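Local coordinates for chromosome partition protein Smc (Pyrococcus furiosus, PDB 3KTA) that contributes the N-terminal part of an ABC-type ATPase head that binds and hydrolyses ATP, and is probably required for chromosome condensation and partitioning, at residues I46-S54 / V100-P108; P2-K10 / K19-G27. All coordinates share one frame; numbering follows the deposited sequence.

Contact 1: residues I46-S54 / V100-P108; sequences ILFVLGGLS and VVIRRRVYP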
loop_
_atom_site.group_PDB
_atom_site.type_symbol
_atom_site.label_atom_id
_atom_site.label_comp_id
_atom_site.label_asym_id
_atom_site.label_seq_id
_atom_site.Cartn_x
_atom_site.Cartn_y
_atom_site.Cartn_z
ATOM N N ILE A 46 -8.220 -1.572 6.268
ATOM C CA ILE A 46 -8.274 -0.486 5.295
ATOM C C ILE A 46 -9.024 -0.907 4.025
ATOM O O ILE A 46 -9.902 -0.186 3.558
ATOM C CB ILE A 46 -6.869 0.033 4.965
ATOM C CG1 ILE A 46 -6.228 0.605 6.234
ATOM C CG2 ILE A 46 -6.930 1.062 3.810
ATOM C CD1 ILE A 46 -4.746 0.929 6.076
ATOM N N LEU A 47 -8.688 -2.072 3.474
ATOM C CA LEU A 47 -9.413 -2.586 2.314
ATOM C C LEU A 47 -10.919 -2.657 2.599
ATOM O O LEU A 47 -11.763 -2.295 1.752
ATOM C CB LEU A 47 -8.920 -3.994 1.963
ATOM C CG LEU A 47 -7.489 -4.082 1.435
ATOM C CD1 LEU A 47 -7.137 -5.534 1.122
ATOM C CD2 LEU A 47 -7.336 -3.226 0.210
ATOM N N PHE A 48 -11.247 -3.141 3.794
ATOM C CA PHE A 48 -12.640 -3.368 4.187
ATOM C C PHE A 48 -13.424 -2.068 4.273
ATOM O O PHE A 48 -14.500 -1.933 3.672
ATOM C CB PHE A 48 -12.655 -4.079 5.539
ATOM C CG PHE A 48 -14.024 -4.264 6.124
ATOM C CD1 PHE A 48 -14.874 -5.235 5.630
ATOM C CD2 PHE A 48 -14.433 -3.493 7.199
ATOM C CE1 PHE A 48 -16.141 -5.421 6.197
ATOM C CE2 PHE A 48 -15.685 -3.681 7.771
ATOM C CZ PHE A 48 -16.528 -4.646 7.265
ATOM N N VAL A 49 -12.884 -1.106 5.014
ATOM C CA VAL A 49 -13.622 0.137 5.255
ATOM C C VAL A 49 -13.750 0.983 3.987
ATOM O O VAL A 49 -14.691 1.776 3.860
ATOM C CB VAL A 49 -13.002 0.944 6.421
ATOM C CG1 VAL A 49 -11.653 1.541 6.015
ATOM C CG2 VAL A 49 -13.986 2.022 6.897
ATOM N N LEU A 50 -12.840 0.790 3.033
ATOM C CA LEU A 50 -12.884 1.524 1.768
ATOM C C LEU A 50 -13.738 0.809 0.724
ATOM O O LEU A 50 -13.739 1.171 -0.458
ATOM C CB LEU A 50 -11.469 1.767 1.225
ATOM C CG LEU A 50 -10.566 2.592 2.140
ATOM C CD1 LEU A 50 -9.194 2.809 1.487
ATOM C CD2 LEU A 50 -11.209 3.918 2.524
ATOM N N GLY A 51 -14.450 -0.222 1.164
ATOM C CA GLY A 51 -15.507 -0.796 0.344
ATOM C C GLY A 51 -15.190 -2.111 -0.329
ATOM O O GLY A 51 -15.928 -2.549 -1.214
ATOM N N GLY A 52 -14.102 -2.751 0.087
ATOM C CA GLY A 52 -13.697 -4.012 -0.509
ATOM C C GLY A 52 -14.829 -5.022 -0.580
ATOM O O GLY A 52 -15.463 -5.333 0.425
ATOM N N LEU A 53 -15.068 -5.551 -1.776
ATOM C CA LEU A 53 -16.126 -6.536 -1.970
ATOM C C LEU A 53 -15.572 -7.946 -2.124
ATOM O O LEU A 53 -16.337 -8.910 -2.168
ATOM C CB LEU A 53 -16.973 -6.192 -3.200
ATOM C CG LEU A 53 -17.965 -5.032 -3.098
ATOM C CD1 LEU A 53 -18.808 -4.975 -4.359
ATOM C CD2 LEU A 53 -18.851 -5.178 -1.867
ATOM N N SER A 54 -14.251 -8.065 -2.208
ATOM C CA SER A 54 -13.615 -9.377 -2.373
ATOM C C SER A 54 -13.113 -9.950 -1.054
ATOM O O SER A 54 -12.052 -9.559 -0.560
ATOM C CB SER A 54 -12.458 -9.292 -3.366
ATOM O OG SER A 54 -11.761 -10.526 -3.432
ATOM N N VAL A 100 -13.082 13.649 7.505
ATOM C CA VAL A 100 -14.014 12.767 6.817
ATOM C C VAL A 100 -13.908 11.397 7.456
ATOM O O VAL A 100 -12.832 10.795 7.441
ATOM C CB VAL A 100 -13.701 12.660 5.310
ATOM C CG1 VAL A 100 -14.525 11.545 4.646
ATOM C CG2 VAL A 100 -13.935 14.017 4.612
ATOM N N VAL A 101 -15.013 10.918 8.025
ATOM C CA VAL A 101 -15.015 9.650 8.753
ATOM C C VAL A 101 -15.894 8.684 7.984
ATOM O O VAL A 101 -17.071 8.969 7.712
ATOM C CB VAL A 101 -15.575 9.812 10.194
ATOM C CG1 VAL A 101 -15.503 8.475 10.976
ATOM C CG2 VAL A 101 -14.820 10.898 10.953
ATOM N N ILE A 102 -15.334 7.533 7.636
ATOM C CA ILE A 102 -16.093 6.486 6.976
ATOM C C ILE A 102 -16.111 5.257 7.883
ATOM O O ILE A 102 -15.086 4.891 8.461
ATOM C CB ILE A 102 -15.487 6.133 5.612
ATOM C CG1 ILE A 102 -15.590 7.327 4.659
ATOM C CG2 ILE A 102 -16.164 4.917 5.025
ATOM C CD1 ILE A 102 -14.781 7.154 3.375
ATOM N N ARG A 103 -17.284 4.644 8.035
ATOM C CA ARG A 103 -17.416 3.463 8.883
ATOM C C ARG A 103 -18.148 2.386 8.104
ATOM O O ARG A 103 -19.097 2.681 7.378
ATOM C CB ARG A 103 -18.192 3.786 10.170
ATOM C CG ARG A 103 -18.421 2.582 11.069
ATOM C CD ARG A 103 -18.570 3.001 12.529
ATOM N NE ARG A 103 -19.655 3.956 12.730
ATOM C CZ ARG A 103 -20.863 3.632 13.186
ATOM N NH1 ARG A 103 -21.153 2.369 13.479
ATOM N NH2 ARG A 103 -21.786 4.577 13.344
ATOM N N ARG A 104 -17.694 1.145 8.253
ATOM C CA ARG A 104 -18.360 -0.001 7.659
ATOM C C ARG A 104 -18.538 -1.070 8.722
ATOM O O ARG A 104 -17.611 -1.377 9.482
ATOM C CB ARG A 104 -17.563 -0.581 6.490
ATOM C CG ARG A 104 -18.285 -1.710 5.789
ATOM C CD ARG A 104 -17.400 -2.382 4.749
ATOM N NE ARG A 104 -18.059 -3.518 4.098
ATOM C CZ ARG A 104 -17.527 -4.198 3.089
ATOM N NH1 ARG A 104 -16.328 -3.858 2.623
ATOM N NH2 ARG A 104 -18.185 -5.223 2.542
ATOM N N ARG A 105 -19.731 -1.644 8.768
ATOM C CA ARG A 105 -20.001 -2.723 9.709
ATOM C C ARG A 105 -20.559 -3.902 8.920
ATOM O O ARG A 105 -21.464 -3.731 8.107
ATOM C CB ARG A 105 -21.004 -2.250 10.768
ATOM C CG ARG A 105 -21.415 -3.309 11.765
ATOM C CD ARG A 105 -22.495 -2.782 12.704
ATOM N NE ARG A 105 -22.021 -1.739 13.603
ATOM C CZ ARG A 105 -22.768 -1.198 14.561
ATOM N NH1 ARG A 105 -24.018 -1.600 14.718
ATOM N NH2 ARG A 105 -22.276 -0.252 15.348
ATOM N N VAL A 106 -20.011 -5.095 9.134
ATOM C CA VAL A 106 -20.551 -6.290 8.489
ATOM C C VAL A 106 -21.128 -7.232 9.539
ATOM O O VAL A 106 -20.544 -7.424 10.600
ATOM C CB VAL A 106 -19.490 -7.045 7.658
ATOM C CG1 VAL A 106 -18.380 -7.564 8.559
ATOM C CG2 VAL A 106 -20.135 -8.186 6.894
ATOM N N TYR A 107 -22.278 -7.821 9.226
ATOM C CA TYR A 107 -22.966 -8.722 10.140
ATOM C C TYR A 107 -22.761 -10.183 9.768
ATOM O O TYR A 107 -22.347 -10.492 8.655
ATOM C CB TYR A 107 -24.461 -8.391 10.157
ATOM C CG TYR A 107 -24.763 -7.091 10.857
ATOM C CD1 TYR A 107 -24.780 -5.889 10.161
ATOM C CD2 TYR A 107 -25.002 -7.059 12.222
ATOM C CE1 TYR A 107 -25.052 -4.697 10.809
ATOM C CE2 TYR A 107 -25.275 -5.879 12.875
ATOM C CZ TYR A 107 -25.300 -4.698 12.163
ATOM O OH TYR A 107 -25.574 -3.521 12.821
ATOM N N PRO A 108 -23.067 -11.097 10.708
ATOM C CA PRO A 108 -22.898 -12.529 10.444
ATOM C C PRO A 108 -23.605 -13.016 9.177
ATOM O O PRO A 108 -23.186 -14.021 8.605
ATOM C CB PRO A 108 -23.493 -13.179 11.692
ATOM C CG PRO A 108 -23.288 -12.180 12.764
ATOM C CD PRO A 108 -23.436 -10.834 12.109
#
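Arg104 and Phe48 show how a single arginine can tie a helix end to a sheet. The arginine leaves its strand with CG anti to the backbone N (chi1 -176°) and stays extended to NE, so that its guanidinium lies flat on the phenyl ring, the planes 4° apart and the centres separated by 4.3 Å. Arg104 CD sits over the middle of that ring, 3.5 Å from its centroid, in a CH-pi contact. At the edge of the guanidinium, Arg104 NH1 gives its two hydrogens to carbonyls lying in the group's plane: Phe48 O at 2.9 Å, met on a lone pair, and Gly52 O at 2.8 Å by a nearly straight bond. Phe48 O also takes Gly51 N, part of the Schellman motif that ends the helix with Gly51 at positive phi. An alanine at Arg104 is likely to leave Gly52 O without this donor and one face of the Phe48 ring without its stacked cover.

Buried packing stays close along the strand: Phe48 CZ meets Val106 CG1 at 3.7 Å, and Val49 CG2 lies 3.4 Å from Ile102 O. The loose side is at the exposed Leu53, whose CD2 comes only within 4.5 Å of Arg104 NH2. Arg103 and Arg105 point away from the helix, both forming salt bridges with Glu81.

In the fold, helix 39-49 lies against the sheet: Val82 and Ile84 of strand 80-87 pack under Phe48 and Val49, Ser112 from the strand on the other side of 99-106 accepts from Arg104 NE, and helix 123-132 covers Ile102 and Leu50.

Contact 2: residues P2-K10 / K19-G27; sequences PYIEKLELK and KVVIPFSKG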
loop_
_atom_site.group_PDB
_atom_site.type_symbol
_atom_site.label_atom_id
_atom_site.label_comp_id
_atom_site.label_asym_id
_atom_site.label_seq_id
_atom_site.Cartn_x
_atom_site.Cartn_y
_atom_site.Cartn_z
ATOM N N PRO A 2 -5.744 14.170 1.110
ATOM C CA PRO A 2 -6.088 13.785 2.489
ATOM C C PRO A 2 -5.122 12.734 3.023
ATOM O O PRO A 2 -4.300 12.226 2.265
ATOM C CB PRO A 2 -7.492 13.183 2.351
ATOM C CG PRO A 2 -7.989 13.615 0.986
ATOM C CD PRO A 2 -6.758 13.719 0.142
ATOM N N TYR A 3 -5.210 12.421 4.306
ATOM C CA TYR A 3 -4.404 11.322 4.848
ATOM C C TYR A 3 -5.126 10.700 6.014
ATOM O O TYR A 3 -6.042 11.299 6.588
ATOM C CB TYR A 3 -3.009 11.787 5.267
ATOM C CG TYR A 3 -2.954 12.868 6.312
ATOM C CD1 TYR A 3 -2.926 14.214 5.943
ATOM C CD2 TYR A 3 -2.901 12.557 7.665
ATOM C CE1 TYR A 3 -2.858 15.217 6.899
ATOM C CE2 TYR A 3 -2.826 13.563 8.630
ATOM C CZ TYR A 3 -2.809 14.884 8.230
ATOM O OH TYR A 3 -2.734 15.866 9.192
ATOM N N ILE A 4 -4.705 9.491 6.361
ATOM C CA ILE A 4 -5.344 8.735 7.422
ATOM C C ILE A 4 -4.832 9.162 8.798
ATOM O O ILE A 4 -3.637 9.101 9.075
ATOM C CB ILE A 4 -5.117 7.224 7.236
ATOM C CG1 ILE A 4 -5.574 6.776 5.847
ATOM C CG2 ILE A 4 -5.834 6.427 8.355
ATOM C CD1 ILE A 4 -5.155 5.324 5.511
ATOM N N GLU A 5 -5.735 9.632 9.649
ATOM C CA GLU A 5 -5.342 9.988 11.009
ATOM C C GLU A 5 -5.313 8.745 11.887
ATOM O O GLU A 5 -4.361 8.521 12.640
ATOM C CB GLU A 5 -6.274 11.080 11.560
ATOM C CG GLU A 5 -6.105 12.363 10.773
ATOM C CD GLU A 5 -6.741 13.564 11.415
ATOM O OE1 GLU A 5 -7.933 13.469 11.783
ATOM O OE2 GLU A 5 -6.043 14.605 11.522
ATOM N N LYS A 6 -6.338 7.913 11.757
ATOM C CA LYS A 6 -6.419 6.694 12.554
ATOM C C LYS A 6 -7.472 5.737 12.020
ATOM O O LYS A 6 -8.362 6.131 11.247
ATOM C CB LYS A 6 -6.740 7.020 14.021
ATOM C CG LYS A 6 -8.137 7.638 14.227
ATOM C CD LYS A 6 -8.399 7.896 15.704
ATOM C CE LYS A 6 -9.792 8.502 15.892
ATOM N NZ LYS A 6 -10.105 8.764 17.331
ATOM N N LEU A 7 -7.358 4.479 12.450
ATOM C CA LEU A 7 -8.403 3.470 12.317
ATOM C C LEU A 7 -8.960 3.110 13.690
ATOM O O LEU A 7 -8.252 3.161 14.701
ATOM C CB LEU A 7 -7.847 2.176 11.724
ATOM C CG LEU A 7 -7.376 2.191 10.282
ATOM C CD1 LEU A 7 -6.527 0.962 10.015
ATOM C CD2 LEU A 7 -8.578 2.232 9.328
ATOM N N GLU A 8 -10.227 2.731 13.713
ATOM C CA GLU A 8 -10.847 2.122 14.889
ATOM C C GLU A 8 -11.436 0.781 14.469
ATOM O O GLU A 8 -12.281 0.725 13.575
ATOM C CB GLU A 8 -11.929 3.043 15.468
ATOM C CG GLU A 8 -11.344 4.233 16.200
ATOM C CD GLU A 8 -12.384 5.215 16.685
ATOM O OE1 GLU A 8 -13.568 5.061 16.327
ATOM O OE2 GLU A 8 -11.991 6.161 17.396
ATOM N N LEU A 9 -10.956 -0.297 15.092
ATOM C CA LEU A 9 -11.402 -1.653 14.780
ATOM C C LEU A 9 -12.212 -2.210 15.942
ATOM O O LEU A 9 -11.758 -2.170 17.079
ATOM C CB LEU A 9 -10.200 -2.580 14.577
ATOM C CG LEU A 9 -9.481 -2.539 13.224
ATOM C CD1 LEU A 9 -8.948 -1.167 12.908
ATOM C CD2 LEU A 9 -8.333 -3.575 13.224
ATOM N N LYS A 10 -13.382 -2.757 15.644
ATOM C CA LYS A 10 -14.158 -3.471 16.650
ATOM C C LYS A 10 -14.667 -4.795 16.088
ATOM O O LYS A 10 -15.434 -4.823 15.120
ATOM C CB LYS A 10 -15.333 -2.615 17.140
ATOM C CG LYS A 10 -16.187 -3.342 18.193
ATOM C CD LYS A 10 -17.404 -2.545 18.619
ATOM C CE LYS A 10 -18.274 -3.394 19.534
ATOM N NZ LYS A 10 -19.528 -2.705 19.933
ATOM N N LYS A 19 -13.052 -2.046 21.100
ATOM C CA LYS A 19 -12.581 -1.106 20.085
ATOM C C LYS A 19 -11.079 -0.860 20.215
ATOM O O LYS A 19 -10.591 -0.508 21.287
ATOM C CB LYS A 19 -13.380 0.200 20.164
ATOM C CG LYS A 19 -13.159 1.165 18.994
ATOM C CD LYS A 19 -14.286 2.205 18.899
ATOM C CE LYS A 19 -15.625 1.553 18.535
ATOM N NZ LYS A 19 -16.698 2.557 18.238
ATOM N N VAL A 20 -10.358 -1.081 19.115
ATOM C CA VAL A 20 -8.916 -0.878 19.037
ATOM C C VAL A 20 -8.659 0.382 18.200
ATOM O O VAL A 20 -9.162 0.484 17.090
ATOM C CB VAL A 20 -8.222 -2.089 18.334
ATOM C CG1 VAL A 20 -6.758 -1.786 18.047
ATOM C CG2 VAL A 20 -8.331 -3.352 19.182
ATOM N N VAL A 21 -7.892 1.333 18.740
ATOM C CA VAL A 21 -7.499 2.546 18.019
ATOM C C VAL A 21 -6.087 2.402 17.463
ATOM O O VAL A 21 -5.160 2.062 18.193
ATOM C CB VAL A 21 -7.527 3.793 18.941
ATOM C CG1 VAL A 21 -7.045 5.039 18.197
ATOM C CG2 VAL A 21 -8.929 4.006 19.506
ATOM N N ILE A 22 -5.922 2.671 16.172
ATOM C CA ILE A 22 -4.614 2.577 15.538
ATOM C C ILE A 22 -4.282 3.886 14.827
ATOM O O ILE A 22 -4.855 4.179 13.773
ATOM C CB ILE A 22 -4.571 1.428 14.520
ATOM C CG1 ILE A 22 -5.055 0.121 15.157
ATOM C CG2 ILE A 22 -3.152 1.291 13.927
ATOM C CD1 ILE A 22 -5.085 -1.054 14.187
ATOM N N PRO A 23 -3.365 4.685 15.400
ATOM C CA PRO A 23 -3.037 6.007 14.864
ATOM C C PRO A 23 -1.888 5.922 13.878
ATOM O O PRO A 23 -1.041 5.035 14.005
ATOM C CB PRO A 23 -2.564 6.771 16.102
ATOM C CG PRO A 23 -1.912 5.711 16.940
ATOM C CD PRO A 23 -2.572 4.380 16.605
ATOM N N PHE A 24 -1.855 6.844 12.921
ATOM C CA PHE A 24 -0.789 6.893 11.926
ATOM C C PHE A 24 -0.162 8.281 11.843
ATOM O O PHE A 24 -0.833 9.289 12.054
ATOM C CB PHE A 24 -1.322 6.521 10.544
ATOM C CG PHE A 24 -1.867 5.145 10.473
ATOM C CD1 PHE A 24 -1.016 4.054 10.398
ATOM C CD2 PHE A 24 -3.234 4.923 10.496
ATOM C CE1 PHE A 24 -1.518 2.754 10.345
ATOM C CE2 PHE A 24 -3.744 3.627 10.439
ATOM C CZ PHE A 24 -2.890 2.543 10.366
ATOM N N SER A 25 1.130 8.335 11.538
ATOM C CA SER A 25 1.762 9.605 11.207
ATOM C C SER A 25 1.239 10.097 9.860
ATOM O O SER A 25 0.944 9.296 8.989
ATOM C CB SER A 25 3.282 9.427 11.105
ATOM O OG SER A 25 3.877 10.606 10.589
ATOM N N LYS A 26 1.140 11.411 9.678
ATOM C CA LYS A 26 0.845 11.972 8.356
ATOM C C LYS A 26 1.910 11.565 7.333
ATOM O O LYS A 26 1.647 11.522 6.128
ATOM C CB LYS A 26 0.770 13.497 8.451
ATOM C CG LYS A 26 0.755 14.207 7.127
ATOM C CD LYS A 26 0.735 15.709 7.349
ATOM C CE LYS A 26 0.777 16.467 6.033
ATOM N NZ LYS A 26 0.590 17.926 6.288
ATOM N N GLY A 27 3.101 11.246 7.832
ATOM C CA GLY A 27 4.218 10.861 6.989
ATOM C C GLY A 27 4.391 9.356 6.879
ATOM O O GLY A 27 3.566 8.665 6.283
HETATM O O HOH W 1 -2.317 18.922 7.822
HETATM O O HOH W 2 -1.950 11.123 10.530
HETATM O O HOH W 3 -2.433 9.999 14.408
HETATM O O HOH W 4 -15.666 3.633 15.688
#
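Tyr3 CG is staggered between the backbone N and the carbonyl carbon (chi1 59°), and Lys26, extended beyond CG, runs obliquely over one face of the ring, with Lys26 CG 3.6 Å from the centroid of the Tyr3 ring in a CH-pi contact. Phe24 instead has CG anti to its carbonyl carbon (chi1 -62°), which sends its ring among Ile4 and Leu7: Ile4 CG2 lies alongside, 3.7 Å from Phe24 CD2, and Leu7 meets the ring edge.

On the other side of Phe24 from Tyr3, the backbones pair as antiparallel strands. Leu7 with Ile22 and Leu9 with Val20 are hydrogen-bonded pairs, each closed by two N-H...O bonds; the shortest, Val20 N to Leu9 O, measures 2.7 Å. Past Pro23 the ladder ends on one further bond, Phe24 N to Glu5 O at 3.0 Å, whose donor stands above the carbonyl plane. Two waters extend the link by donating to Phe24 O and to Ile4 O or Glu5 O.

The sheet's two faces differ in chemistry. Leu7, Leu9 and Ile22 turn to helix 39-49, with Leu9 CD1 and Ile22 CD1 at 4.1 Å. On the other face Lys6 NZ makes a salt bridge to Glu8 OE2 (3.2 Å), and Glu8 OE1 bonds to Tyr85 OH and, through a water, reaches Lys19 NZ.

Gln119 of the second Smc chain bonds to Ile4 N and Ser25 O. Glu5 and Lys6 form a classic beta bulge opposite Tyr85, and the whole is a beta hairpin at the edge, within this chain, of the antiparallel sheet characteristic of ABC ATPase heads.

Overall arrangement
Both contacts involve one antiparallel sheet; contact 1 includes the end of helix 39-49, while contact 2 only packs against that helix. Contact 1 is the core one: it joins the helix end to strand 99-106 through side-chain chemistry, a buried cation serving backbone carbonyls. Contact 2 joins two strands through main-chain bonds and is only partly buried, with charged, water-linked residues on one face and apolar ones on the other. That apolar face is where they touch, Ile46 CG1 meeting Leu7 CD1 at 3.8 Å. Strand 80-87 lies between strands 3-10 and 99-106, and lends residues to both. The second Smc chain reaches each contact, more extensively at contact 2.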